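Long-range contacts in gala protein type 1, 3 or 4 (PDB 4XA9), which is a leucine-rich-repeat protein of Legionella pneumophila that may bind small GTPases and stimulate their GTP hydrolysis: residues A[184-189]-A[208-213]; A[178-183]-A[203-208]; A[141-146]-A[162-167]; A[168-173]-A[190-195]; A[134-139]-A[158-163]. One frame throughout, in Å; residues are numbered along the deposited sequence. Where two conformers were deposited one is given.

Contact 1: A[184-189]-A[208-213]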
# COMPACT_ATOMS: atom_id res chain seq x y z
N LYS A 184 -20.94 16.23 4.77
CA LYS A 184 -22.20 16.53 5.44
C LYS A 184 -22.46 15.60 6.63
O LYS A 184 -23.22 15.95 7.54
CB LYS A 184 -23.36 16.44 4.44
CG LYS A 184 -23.35 17.54 3.39
CD LYS A 184 -24.53 17.42 2.43
CE LYS A 184 -24.50 18.53 1.39
NZ LYS A 184 -25.62 18.41 0.40
N ASN A 185 -21.83 14.43 6.61
CA ASN A 185 -21.93 13.46 7.70
C ASN A 185 -21.53 14.09 9.04
O ASN A 185 -20.54 14.82 9.11
CB ASN A 185 -21.04 12.25 7.41
CG ASN A 185 -21.01 11.25 8.55
OD1 ASN A 185 -20.40 11.49 9.58
ND2 ASN A 185 -21.64 10.09 8.34
N ASN A 186 -22.30 13.80 10.08
CA ASN A 186 -22.04 14.39 11.40
C ASN A 186 -21.51 13.41 12.44
O ASN A 186 -21.49 13.74 13.63
CB ASN A 186 -23.31 15.04 11.94
CG ASN A 186 -23.76 16.22 11.10
OD1 ASN A 186 -23.17 17.30 11.17
ND2 ASN A 186 -24.81 16.02 10.31
N GLN A 187 -21.09 12.23 12.03
CA GLN A 187 -20.58 11.24 12.99
C GLN A 187 -19.09 10.97 12.83
O GLN A 187 -18.39 10.73 13.82
CB GLN A 187 -21.36 9.93 12.88
CG GLN A 187 -22.79 10.02 13.36
CD GLN A 187 -23.71 10.64 12.34
OE1 GLN A 187 -23.59 10.39 11.14
NE2 GLN A 187 -24.63 11.48 12.80
N LEU A 188 -18.60 11.00 11.59
CA LEU A 188 -17.19 10.75 11.31
C LEU A 188 -16.26 11.70 12.06
O LEU A 188 -16.45 12.92 12.02
CB LEU A 188 -16.91 10.86 9.81
CG LEU A 188 -17.54 9.82 8.88
CD1 LEU A 188 -17.26 10.20 7.44
CD2 LEU A 188 -16.99 8.43 9.19
N THR A 189 -15.27 11.14 12.74
CA THR A 189 -14.27 11.93 13.43
C THR A 189 -12.93 11.86 12.71
O THR A 189 -12.05 12.69 12.91
CB THR A 189 -14.07 11.46 14.88
OG1 THR A 189 -13.62 10.10 14.89
CG2 THR A 189 -15.38 11.56 15.66
N ASN A 208 -17.30 23.49 6.90
CA ASN A 208 -18.50 23.63 7.72
C ASN A 208 -18.89 22.34 8.45
O ASN A 208 -19.86 22.31 9.22
CB ASN A 208 -19.67 24.13 6.86
CG ASN A 208 -19.53 25.59 6.47
OD1 ASN A 208 -18.84 26.36 7.15
ND2 ASN A 208 -20.19 25.99 5.39
N ASN A 209 -18.13 21.28 8.22
CA ASN A 209 -18.26 20.05 9.00
C ASN A 209 -17.94 20.31 10.48
O ASN A 209 -17.03 21.08 10.79
CB ASN A 209 -17.32 18.97 8.44
CG ASN A 209 -17.30 17.71 9.29
OD1 ASN A 209 -16.63 17.67 10.32
ND2 ASN A 209 -17.99 16.67 8.84
N THR A 210 -18.69 19.68 11.38
CA THR A 210 -18.49 19.92 12.81
C THR A 210 -18.03 18.68 13.58
O THR A 210 -17.81 18.75 14.78
CB THR A 210 -19.77 20.44 13.47
OG1 THR A 210 -20.83 19.49 13.27
CG2 THR A 210 -20.17 21.79 12.90
N SER A 211 -17.87 17.56 12.88
CA SER A 211 -17.55 16.29 13.55
C SER A 211 -16.09 15.89 13.40
O SER A 211 -15.47 15.40 14.34
CB SER A 211 -18.46 15.17 13.01
OG SER A 211 -18.20 14.91 11.64
N LEU A 212 -15.53 16.10 12.21
CA LEU A 212 -14.16 15.69 11.92
C LEU A 212 -13.09 16.38 12.78
O LEU A 212 -13.14 17.59 12.98
CB LEU A 212 -13.84 15.96 10.45
CG LEU A 212 -14.60 15.14 9.40
CD1 LEU A 212 -14.27 15.69 8.01
CD2 LEU A 212 -14.24 13.66 9.50
N SER A 213 -12.13 15.60 13.27
CA SER A 213 -10.92 16.16 13.87
C SER A 213 -9.69 15.72 13.08
O SER A 213 -8.61 16.29 13.22
CB SER A 213 -10.80 15.76 15.34
OG SER A 213 -10.64 14.37 15.49
O HOH W 1 -20.65 17.68 10.08
O HOH W 2 -9.29 12.06 14.87

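Contact 2: A[178-183]-A[203-208]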
# COMPACT_ATOMS: atom_id res chain seq x y z
N GLY A 178 -19.18 12.59 -4.04
CA GLY A 178 -19.10 11.69 -2.90
C GLY A 178 -18.52 12.39 -1.69
O GLY A 178 -19.01 12.21 -0.57
N ALA A 179 -17.49 13.19 -1.91
CA ALA A 179 -16.79 13.85 -0.81
C ALA A 179 -17.71 14.83 -0.09
O ALA A 179 -17.68 14.93 1.14
CB ALA A 179 -15.55 14.57 -1.33
N ILE A 180 -18.54 15.54 -0.84
CA ILE A 180 -19.47 16.49 -0.24
C ILE A 180 -20.47 15.78 0.68
O ILE A 180 -20.77 16.26 1.77
CB ILE A 180 -20.21 17.30 -1.33
CG1 ILE A 180 -19.25 18.31 -1.96
CG2 ILE A 180 -21.41 18.04 -0.73
CD1 ILE A 180 -19.78 19.00 -3.20
N GLU A 181 -20.96 14.61 0.27
CA GLU A 181 -21.90 13.87 1.11
C GLU A 181 -21.21 13.36 2.38
O GLU A 181 -21.79 13.37 3.46
CB GLU A 181 -22.54 12.73 0.33
CG GLU A 181 -23.37 13.21 -0.85
CD GLU A 181 -24.34 14.32 -0.47
OE1 GLU A 181 -25.10 14.15 0.50
OE2 GLU A 181 -24.32 15.38 -1.15
N LEU A 182 -19.96 12.92 2.25
CA LEU A 182 -19.18 12.54 3.42
C LEU A 182 -18.94 13.74 4.34
O LEU A 182 -18.94 13.61 5.56
CB LEU A 182 -17.84 11.92 2.99
CG LEU A 182 -17.92 10.49 2.46
CD1 LEU A 182 -16.58 10.06 1.87
CD2 LEU A 182 -18.34 9.53 3.56
N ALA A 183 -18.73 14.91 3.74
CA ALA A 183 -18.53 16.13 4.53
C ALA A 183 -19.76 16.47 5.35
O ALA A 183 -19.65 16.94 6.48
CB ALA A 183 -18.16 17.29 3.61
N THR A 203 -14.42 21.68 -0.45
CA THR A 203 -13.74 22.15 0.75
C THR A 203 -14.62 23.00 1.66
O THR A 203 -14.46 22.96 2.88
CB THR A 203 -12.46 22.92 0.41
OG1 THR A 203 -12.79 24.08 -0.36
CG2 THR A 203 -11.50 22.03 -0.38
N LEU A 204 -15.56 23.75 1.07
CA LEU A 204 -16.49 24.53 1.89
C LEU A 204 -17.28 23.59 2.80
O LEU A 204 -17.45 23.87 3.99
CB LEU A 204 -17.44 25.36 1.01
CG LEU A 204 -18.56 26.06 1.78
CD1 LEU A 204 -17.98 27.01 2.81
CD2 LEU A 204 -19.51 26.79 0.83
N HIS A 205 -17.72 22.47 2.26
CA HIS A 205 -18.49 21.51 3.05
C HIS A 205 -17.66 20.89 4.17
O HIS A 205 -18.21 20.57 5.23
CB HIS A 205 -19.07 20.43 2.14
CG HIS A 205 -20.02 20.97 1.12
ND1 HIS A 205 -21.35 21.19 1.39
CD2 HIS A 205 -19.82 21.38 -0.15
CE1 HIS A 205 -21.94 21.68 0.32
NE2 HIS A 205 -21.04 21.81 -0.63
N PHE A 206 -16.36 20.72 3.95
CA PHE A 206 -15.49 20.22 5.01
C PHE A 206 -15.17 21.34 6.01
O PHE A 206 -14.97 21.08 7.19
CB PHE A 206 -14.19 19.63 4.45
CG PHE A 206 -14.35 18.27 3.82
CD1 PHE A 206 -14.75 17.17 4.58
CD2 PHE A 206 -14.07 18.08 2.47
CE1 PHE A 206 -14.88 15.92 3.99
CE2 PHE A 206 -14.21 16.83 1.89
CZ PHE A 206 -14.61 15.75 2.65
N ALA A 207 -15.11 22.58 5.54
CA ALA A 207 -14.91 23.69 6.46
C ALA A 207 -16.11 23.82 7.40
O ALA A 207 -15.97 24.20 8.56
CB ALA A 207 -14.68 25.00 5.70
N ASN A 208 -17.30 23.49 6.90
CA ASN A 208 -18.50 23.63 7.72
C ASN A 208 -18.89 22.34 8.45
O ASN A 208 -19.86 22.31 9.22
CB ASN A 208 -19.67 24.13 6.86
CG ASN A 208 -19.53 25.59 6.47
OD1 ASN A 208 -18.84 26.36 7.15
ND2 ASN A 208 -20.19 25.99 5.39

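Contact 3: A[141-146]-A[162-167]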
# COMPACT_ATOMS: atom_id res chain seq x y z
N LYS A 141 -17.69 0.50 13.27
CA LYS A 141 -17.25 1.81 13.73
C LYS A 141 -16.10 2.35 12.88
O LYS A 141 -15.96 3.56 12.72
CB LYS A 141 -16.84 1.74 15.20
CG LYS A 141 -18.00 1.45 16.14
CD LYS A 141 -17.63 1.74 17.58
CE LYS A 141 -18.85 1.62 18.49
NZ LYS A 141 -18.60 2.23 19.83
N LYS A 142 -15.30 1.44 12.34
CA LYS A 142 -14.17 1.82 11.49
C LYS A 142 -14.06 0.91 10.27
O LYS A 142 -14.10 -0.31 10.40
CB LYS A 142 -12.86 1.77 12.28
CG LYS A 142 -11.61 2.00 11.41
CD LYS A 142 -10.33 1.98 12.24
CE LYS A 142 -9.11 2.21 11.36
NZ LYS A 142 -7.85 2.27 12.15
N ILE A 143 -13.92 1.51 9.09
CA ILE A 143 -13.70 0.76 7.86
C ILE A 143 -12.57 1.39 7.05
O ILE A 143 -12.54 2.61 6.84
CB ILE A 143 -14.96 0.69 6.96
CG1 ILE A 143 -16.25 0.66 7.78
CG2 ILE A 143 -14.91 -0.54 6.05
CD1 ILE A 143 -17.50 0.52 6.91
N ASP A 144 -11.65 0.55 6.58
CA ASP A 144 -10.60 0.97 5.67
C ASP A 144 -10.83 0.28 4.34
O ASP A 144 -10.76 -0.95 4.25
CB ASP A 144 -9.21 0.64 6.24
CG ASP A 144 -8.07 1.29 5.46
OD1 ASP A 144 -8.20 1.49 4.23
OD2 ASP A 144 -7.03 1.60 6.09
N LEU A 145 -11.09 1.07 3.30
CA LEU A 145 -11.46 0.53 2.00
C LEU A 145 -10.55 0.99 0.86
O LEU A 145 -10.96 0.99 -0.30
CB LEU A 145 -12.91 0.90 1.66
CG LEU A 145 -13.95 0.25 2.55
CD1 LEU A 145 -15.34 0.84 2.31
CD2 LEU A 145 -13.95 -1.26 2.32
N CYS A 146 -9.31 1.37 1.18
CA CYS A 146 -8.38 1.87 0.17
C CYS A 146 -8.24 0.90 -1.00
O CYS A 146 -8.30 -0.31 -0.80
CB CYS A 146 -7.01 2.14 0.78
SG CYS A 146 -7.00 3.44 2.02
N ILE A 162 -24.74 5.72 10.19
CA ILE A 162 -24.59 6.53 11.40
C ILE A 162 -23.56 5.95 12.38
O ILE A 162 -23.05 6.65 13.26
CB ILE A 162 -25.96 6.67 12.10
CG1 ILE A 162 -26.22 8.13 12.48
CG2 ILE A 162 -26.11 5.70 13.27
CD1 ILE A 162 -26.54 9.00 11.28
N ASN A 163 -23.23 4.67 12.20
CA ASN A 163 -22.33 3.98 13.10
C ASN A 163 -20.85 4.25 12.85
O ASN A 163 -20.04 4.19 13.76
CB ASN A 163 -22.59 2.47 13.02
CG ASN A 163 -24.00 2.09 13.41
OD1 ASN A 163 -24.81 1.67 12.58
ND2 ASN A 163 -24.31 2.24 14.69
N ILE A 164 -20.49 4.55 11.60
CA ILE A 164 -19.08 4.69 11.26
C ILE A 164 -18.45 5.95 11.85
O ILE A 164 -18.92 7.07 11.59
CB ILE A 164 -18.87 4.71 9.74
CG1 ILE A 164 -19.57 3.51 9.10
CG2 ILE A 164 -17.37 4.69 9.40
CD1 ILE A 164 -19.43 3.48 7.59
N LYS A 165 -17.39 5.78 12.62
CA LYS A 165 -16.66 6.90 13.22
C LYS A 165 -15.38 7.19 12.44
O LYS A 165 -14.91 8.33 12.39
CB LYS A 165 -16.32 6.61 14.68
CG LYS A 165 -17.53 6.55 15.60
CD LYS A 165 -18.18 7.92 15.74
CE LYS A 165 -19.40 7.86 16.63
NZ LYS A 165 -20.48 7.02 16.05
N GLU A 166 -14.81 6.16 11.84
CA GLU A 166 -13.59 6.32 11.08
C GLU A 166 -13.69 5.64 9.72
O GLU A 166 -13.97 4.45 9.63
CB GLU A 166 -12.40 5.78 11.87
CG GLU A 166 -12.18 6.53 13.17
CD GLU A 166 -11.07 5.94 14.01
OE1 GLU A 166 -11.11 4.72 14.27
OE2 GLU A 166 -10.17 6.70 14.42
N LEU A 167 -13.46 6.41 8.66
CA LEU A 167 -13.53 5.88 7.31
C LEU A 167 -12.26 6.22 6.53
O LEU A 167 -11.88 7.38 6.39
CB LEU A 167 -14.78 6.44 6.60
CG LEU A 167 -14.99 5.99 5.16
CD1 LEU A 167 -15.07 4.48 5.07
CD2 LEU A 167 -16.24 6.63 4.57
O HOH W 3 -8.12 3.51 14.91

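Contact 4: A[168-173]-A[190-195]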
# COMPACT_ATOMS: atom_id res chain seq x y z
N ILE A 168 -11.59 5.18 6.03
CA ILE A 168 -10.41 5.33 5.19
C ILE A 168 -10.79 4.83 3.81
O ILE A 168 -11.16 3.66 3.65
CB ILE A 168 -9.19 4.50 5.72
CG1 ILE A 168 -9.17 4.46 7.24
CG2 ILE A 168 -7.87 5.02 5.16
CD1 ILE A 168 -8.85 5.76 7.87
N ALA A 169 -10.72 5.71 2.82
CA ALA A 169 -11.14 5.35 1.47
C ALA A 169 -10.31 6.08 0.42
O ALA A 169 -10.85 6.82 -0.40
CB ALA A 169 -12.63 5.64 1.29
N SER A 170 -9.00 5.86 0.45
CA SER A 170 -8.10 6.49 -0.51
C SER A 170 -7.98 5.64 -1.77
O SER A 170 -8.01 4.42 -1.69
CB SER A 170 -6.71 6.70 0.12
OG SER A 170 -6.75 7.60 1.22
N ALA A 171 -7.83 6.30 -2.91
CA ALA A 171 -7.79 5.62 -4.21
C ALA A 171 -9.05 4.80 -4.43
O ALA A 171 -8.99 3.60 -4.71
CB ALA A 171 -6.54 4.74 -4.33
N CYS A 172 -10.20 5.45 -4.28
CA CYS A 172 -11.49 4.77 -4.38
C CYS A 172 -12.41 5.37 -5.44
O CYS A 172 -13.62 5.13 -5.42
CB CYS A 172 -12.20 4.77 -3.02
SG CYS A 172 -11.42 3.71 -1.75
N ASP A 173 -11.83 6.13 -6.36
CA ASP A 173 -12.58 6.79 -7.43
C ASP A 173 -13.69 7.71 -6.90
O ASP A 173 -14.79 7.75 -7.44
CB ASP A 173 -13.17 5.75 -8.40
CG ASP A 173 -12.10 5.05 -9.22
OD1 ASP A 173 -11.13 5.72 -9.63
OD2 ASP A 173 -12.22 3.83 -9.45
N LEU A 190 -12.78 10.85 11.86
CA LEU A 190 -11.58 10.67 11.06
C LEU A 190 -12.00 10.25 9.65
O LEU A 190 -12.75 9.30 9.48
CB LEU A 190 -10.65 9.63 11.70
CG LEU A 190 -9.24 9.44 11.14
CD1 LEU A 190 -8.28 8.93 12.20
CD2 LEU A 190 -9.26 8.47 9.99
N LEU A 191 -11.54 10.99 8.66
CA LEU A 191 -11.86 10.68 7.27
C LEU A 191 -10.62 10.84 6.41
O LEU A 191 -9.95 11.88 6.43
CB LEU A 191 -13.00 11.57 6.77
CG LEU A 191 -13.49 11.45 5.33
CD1 LEU A 191 -14.00 10.05 5.02
CD2 LEU A 191 -14.58 12.49 5.07
N ILE A 192 -10.30 9.80 5.65
CA ILE A 192 -9.15 9.84 4.77
C ILE A 192 -9.60 9.54 3.35
O ILE A 192 -10.16 8.48 3.09
CB ILE A 192 -8.07 8.83 5.22
CG1 ILE A 192 -7.56 9.20 6.61
CG2 ILE A 192 -6.93 8.77 4.19
CD1 ILE A 192 -6.43 8.30 7.14
N LEU A 193 -9.36 10.50 2.46
CA LEU A 193 -9.79 10.41 1.07
C LEU A 193 -8.68 10.83 0.12
O LEU A 193 -8.90 11.65 -0.77
CB LEU A 193 -11.03 11.28 0.83
CG LEU A 193 -12.34 10.82 1.48
CD1 LEU A 193 -13.41 11.90 1.37
CD2 LEU A 193 -12.83 9.52 0.84
N GLY A 194 -7.52 10.27 0.29
CA GLY A 194 -6.40 10.54 -0.55
C GLY A 194 -6.48 9.90 -1.92
O GLY A 194 -7.17 8.95 -2.10
N LYS A 195 -5.75 10.52 -2.83
CA LYS A 195 -5.61 9.85 -4.18
C LYS A 195 -6.95 9.66 -4.93
O LYS A 195 -7.23 8.59 -5.47
CB LYS A 195 -4.83 8.61 -4.13
CG LYS A 195 -4.05 8.20 -5.33
CD LYS A 195 -2.83 9.03 -5.54
CE LYS A 195 -1.98 8.46 -6.64
NZ LYS A 195 -0.80 7.80 -6.04
O HOH W 4 -9.19 6.84 -7.32

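Contact 5: A[134-139]-A[158-163]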
# COMPACT_ATOMS: atom_id res chain seq x y z
N TYR A 134 -23.74 -2.54 0.99
CA TYR A 134 -23.88 -3.51 2.07
C TYR A 134 -23.31 -2.97 3.38
O TYR A 134 -23.91 -3.13 4.45
CB TYR A 134 -23.18 -4.82 1.70
CG TYR A 134 -23.71 -5.49 0.45
CD1 TYR A 134 -25.05 -5.40 0.10
CD2 TYR A 134 -22.86 -6.21 -0.38
CE1 TYR A 134 -25.53 -6.02 -1.05
CE2 TYR A 134 -23.33 -6.83 -1.52
CZ TYR A 134 -24.66 -6.73 -1.85
OH TYR A 134 -25.11 -7.36 -2.99
N LEU A 135 -22.15 -2.33 3.28
CA LEU A 135 -21.43 -1.84 4.45
C LEU A 135 -22.15 -0.64 5.06
O LEU A 135 -21.99 -0.34 6.24
CB LEU A 135 -19.99 -1.47 4.07
CG LEU A 135 -19.07 -2.64 3.74
CD1 LEU A 135 -17.78 -2.16 3.09
CD2 LEU A 135 -18.76 -3.41 5.00
N ALA A 136 -22.95 0.03 4.24
CA ALA A 136 -23.73 1.17 4.71
C ALA A 136 -24.78 0.75 5.73
O ALA A 136 -25.30 1.58 6.47
CB ALA A 136 -24.39 1.87 3.53
N GLN A 137 -25.09 -0.54 5.77
CA GLN A 137 -26.07 -1.07 6.70
C GLN A 137 -25.42 -1.80 7.89
O GLN A 137 -26.12 -2.35 8.74
CB GLN A 137 -27.03 -2.02 5.98
CG GLN A 137 -27.69 -1.41 4.76
CD GLN A 137 -28.62 -0.26 5.11
OE1 GLN A 137 -29.14 -0.18 6.22
NE2 GLN A 137 -28.84 0.64 4.15
N SER A 138 -24.10 -1.79 7.93
CA SER A 138 -23.37 -2.52 8.97
C SER A 138 -23.34 -1.73 10.27
O SER A 138 -23.78 -0.58 10.32
CB SER A 138 -21.94 -2.81 8.53
OG SER A 138 -21.20 -1.61 8.50
N ASN A 139 -22.81 -2.36 11.32
CA ASN A 139 -22.62 -1.70 12.61
C ASN A 139 -21.15 -1.33 12.85
O ASN A 139 -20.75 -1.06 13.98
CB ASN A 139 -23.13 -2.58 13.75
CG ASN A 139 -24.65 -2.68 13.79
OD1 ASN A 139 -25.35 -1.72 13.47
ND2 ASN A 139 -25.16 -3.84 14.18
N LEU A 158 -22.17 4.93 2.22
CA LEU A 158 -21.42 4.86 3.47
C LEU A 158 -21.65 6.09 4.35
O LEU A 158 -21.68 5.97 5.58
CB LEU A 158 -19.92 4.71 3.18
CG LEU A 158 -19.48 3.38 2.56
CD1 LEU A 158 -18.02 3.45 2.13
CD2 LEU A 158 -19.68 2.23 3.55
N ALA A 159 -21.82 7.25 3.73
CA ALA A 159 -22.03 8.49 4.47
C ALA A 159 -23.30 8.44 5.31
O ALA A 159 -23.41 9.13 6.32
CB ALA A 159 -22.08 9.68 3.51
N SER A 160 -24.26 7.61 4.89
CA SER A 160 -25.53 7.49 5.59
C SER A 160 -25.44 6.57 6.80
O SER A 160 -26.34 6.55 7.64
CB SER A 160 -26.63 6.99 4.64
OG SER A 160 -26.35 5.67 4.18
N ASN A 161 -24.37 5.78 6.88
CA ASN A 161 -24.18 4.86 8.00
C ASN A 161 -23.79 5.62 9.27
O ASN A 161 -22.65 6.07 9.41
CB ASN A 161 -23.12 3.80 7.68
CG ASN A 161 -23.09 2.67 8.71
OD1 ASN A 161 -23.43 2.87 9.88
ND2 ASN A 161 -22.66 1.48 8.28
N ILE A 162 -24.74 5.72 10.19
CA ILE A 162 -24.59 6.53 11.40
C ILE A 162 -23.56 5.95 12.38
O ILE A 162 -23.05 6.65 13.26
CB ILE A 162 -25.96 6.67 12.10
CG1 ILE A 162 -26.22 8.13 12.48
CG2 ILE A 162 -26.11 5.70 13.27
CD1 ILE A 162 -26.54 9.00 11.28
N ASN A 163 -23.23 4.67 12.20
CA ASN A 163 -22.33 3.98 13.10
C ASN A 163 -20.85 4.25 12.85
O ASN A 163 -20.04 4.19 13.76
CB ASN A 163 -22.59 2.47 13.02
CG ASN A 163 -24.00 2.09 13.41
OD1 ASN A 163 -24.81 1.67 12.58
ND2 ASN A 163 -24.31 2.24 14.69
O HOH W 5 -28.05 3.50 6.32

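Contact 1: A[184-189]-A[208-213]
T189 and L212 bring their CA atoms to 4.1 Å of each other, and N186 and S211 theirs to 5.3 Å, as the loops 184-189 and 208-213 run side by side. Both are helix-to-strand connections of a leucine-rich-repeat fold, and each is shaped by an asparagine. N185 OD1 accepts from the backbone N of Q187 and L188, and N209 OD1 does the same for S211 and L212, so two Asx turns sit next to each other. Asparagine suits this place because its amide nitrogen can still donate: N185 ND2 reaches A159 O, and N209 ND2 reaches A183 O. Between the loops, in one of its two conformers, S211 sets OG between its own backbone N and carbonyl carbon (chi1 65°). There the hydroxyl donates to L188 O over 2.7 Å, lying in the plane of that carbonyl. L212 turns its CD2 methyl to 3.9 Å from L188 CB, where leucine extends the apolar interior beneath the polar turns. Outside them, a water accepts from T210 N and sits within hydrogen-bonding distance of N185 O and N186 OD1. Where the strands are about to begin, S213 N donates to T189 O at 2.9 Å with an N-H...O angle of 166°.

Contact 2: A[178-183]-A[203-208]
I180 and H205 meet between two nearly parallel helices, 178-183 and 203-207, whose segment axes approach to 8.5 Å and make an angle of 10°. The isoleucine meets the imidazole from above. Its CG2 methyl stands over the centre of the H205 ring, 3.6 Å from the centroid and only 3° off the normal, a CH-pi contact. The other branch slants across the same ring, with I180 CG1 3.6 Å from H205 CD2. In I180, CG2 is anti to the backbone N and CG1 beside it (chi1 -73°), which places both branches against the ring. A branched residue suits this site because its two arms can spread over a flat group. Behind the ring, H205 CB lies 3.6 Å from A183 CB.

A183 works differently. Its single methyl points at helix 203-207 and lies over one face of the F206 ring, displaced toward the rim, with A183 CB 3.5 Å from F206 CD1. With so short a side chain, the phenyl ring can come in almost against the backbone of helix 178-183. Further along the ring, F206 CZ comes to 3.5 Å from A179 O, and CE2 touches A179 CB more loosely. F206 also packs on L230 of helix 224-230. Successive helices laid side by side, with alanines at the interface and F206 and L182 turned inward onto L191 of the sheet, form the convex layer of a helix-containing leucine-rich-repeat protein.

Contact 3: A[141-146]-A[162-167]
K142 and E166 are bridged partners on two parallel strands, and I143 and L167 form the next pair. I143 N donates to E166 O at 3.0 Å. One step earlier K141 O accepts twice, from K165 N and from E166 N, so one carbonyl holds two successive N-H groups at the start of the second strand.

The K142 side chain can be followed outward. CB lies 3.9 Å from E166 O, and CG, anti to the backbone N (chi1 173°), passes at the same distance from E166 CB. CD then comes to 3.5 Å from E166 OE1. NZ ends 4.6 Å from that carboxylate oxygen, beyond a salt bridge. The ammonium instead donates to Y121 OH and, at 3.0 Å, to a water that in turn donates to E166 OE1. A long flexible lysine fits here, since its methylenes pack along the neighbouring strand while its charge stays at the surface.

On the face that carries I143 and L167 the side chains are apolar. I164, from the loop just before the strand, crosses I143 at about a right angle, their CD1 methyls 3.6 Å apart, and L167 CD1 lies 4.2 Å from I143 CB. Strand 142-144, helix 151-159 and strand 166-168 make a beta-alpha-beta unit of the leucine-rich-repeat fold. Strand 119-121 lies beyond K142 and strand 190-192 beyond E166, each parallel to this pair.

Contact 4: A[168-173]-A[190-195]
The flat groups that meet between A169 and I192 are peptide units: A169 N donates to I192 O at 2.8 Å, nearly along the C=O axis. Further on, A171 N reaches G194 O at 2.8 Å, tilted 18° from that carbonyl plane. To one side of this backbone pairing, I168 and I192 lie side by side and point the same way. Their stems touch through I168 CG2, 3.8 Å from I192 CB, and their ends through the CD1 methyls, 3.6 Å apart. I168 CD1 also presses on L190 CD2 at 3.5 Å, closer than usual for two methyls. From the other side A169 CB touches L193 CD2 at 3.9 Å, a leucine directed into the interior toward L182.

This is the parallel sheet and following turn of a leucine-rich-repeat fold. N196 serves as the asparagine of the turn, its side chain bonding to A169 O and C172 N. S170 OG accepts from G194 N at 2.9 Å and also bonds to the backbone of the other protein chain; glycine brings no side chain into this tight spot. A171 and K195 both take left-handed backbone conformations, and A171 CA lies 3.3 Å from K195 O. Beyond them a water accepts from D173 N and lies near K195 O, while D173 OD1 makes a salt bridge to a basic side chain of the other protein chain.

Contact 5: A[134-139]-A[158-163]
N161 hands one side-chain nitrogen to two carbonyls of the neighbouring loop: ND2 donates to L135 O at 2.8 Å and to S138 O at 3.1 Å. The first acceptor lies in the amide plane of N161, whereas ND2 stands above the carbonyl plane of S138. L135 O is heavily used. It also accepts from S138 N, closing the type I turn from L135 to S138, and from S138 OG at 2.7 Å, so three donors converge on this one carbonyl.

Asparagine suits the site because its two ends do different work. N161 CG is anti to its backbone N (chi1 -169°). While ND2 crosses to the other segment, N161 OD1 accepts from N163 N at 2.9 Å in an Asx turn of its own loop. The serine is equally apt, since a short hydroxyl can turn back onto the carbonyl three residues earlier. A136 keeps the approach close: its CB is 4.0 Å from L158 N, and the small methyl lets the two backbones come near each other. Beneath these polar groups L158 CD2 touches L135 CB at 3.7 Å.

The segments begin in helices 129-135 and 151-159 of the leucine-rich-repeat fold and lead toward strands 142-144 and 166-168. L135 packs on V108 and A112 of helix 104-113 on one side, while L158 rests on L145, just past strand 142-144.

In the fold
Along the chain, contacts 5 and 3 come first and share I162 and N163, their centres about 8 Å apart; contacts 4, 2 and 1 then open in turn, with segments that alternate. Contacts 3 and 4 belong to one parallel sheet, centres about 11 Å apart, in which strand 166-168 lies between 142-144 and 190-192. Contact 2 joins helices outside that sheet, contact 5 the last parts of two helices with the loops after them, and contact 1 loops that follow helices. Contacts 1 and 2 share N208 and lie about 9 Å apart; contacts 2 and 5 are about 18 Å apart. Repetition of these layers builds the curved leucine-rich-repeat body, whose sheet side, at contacts 3 and 4, receives the other protein chain.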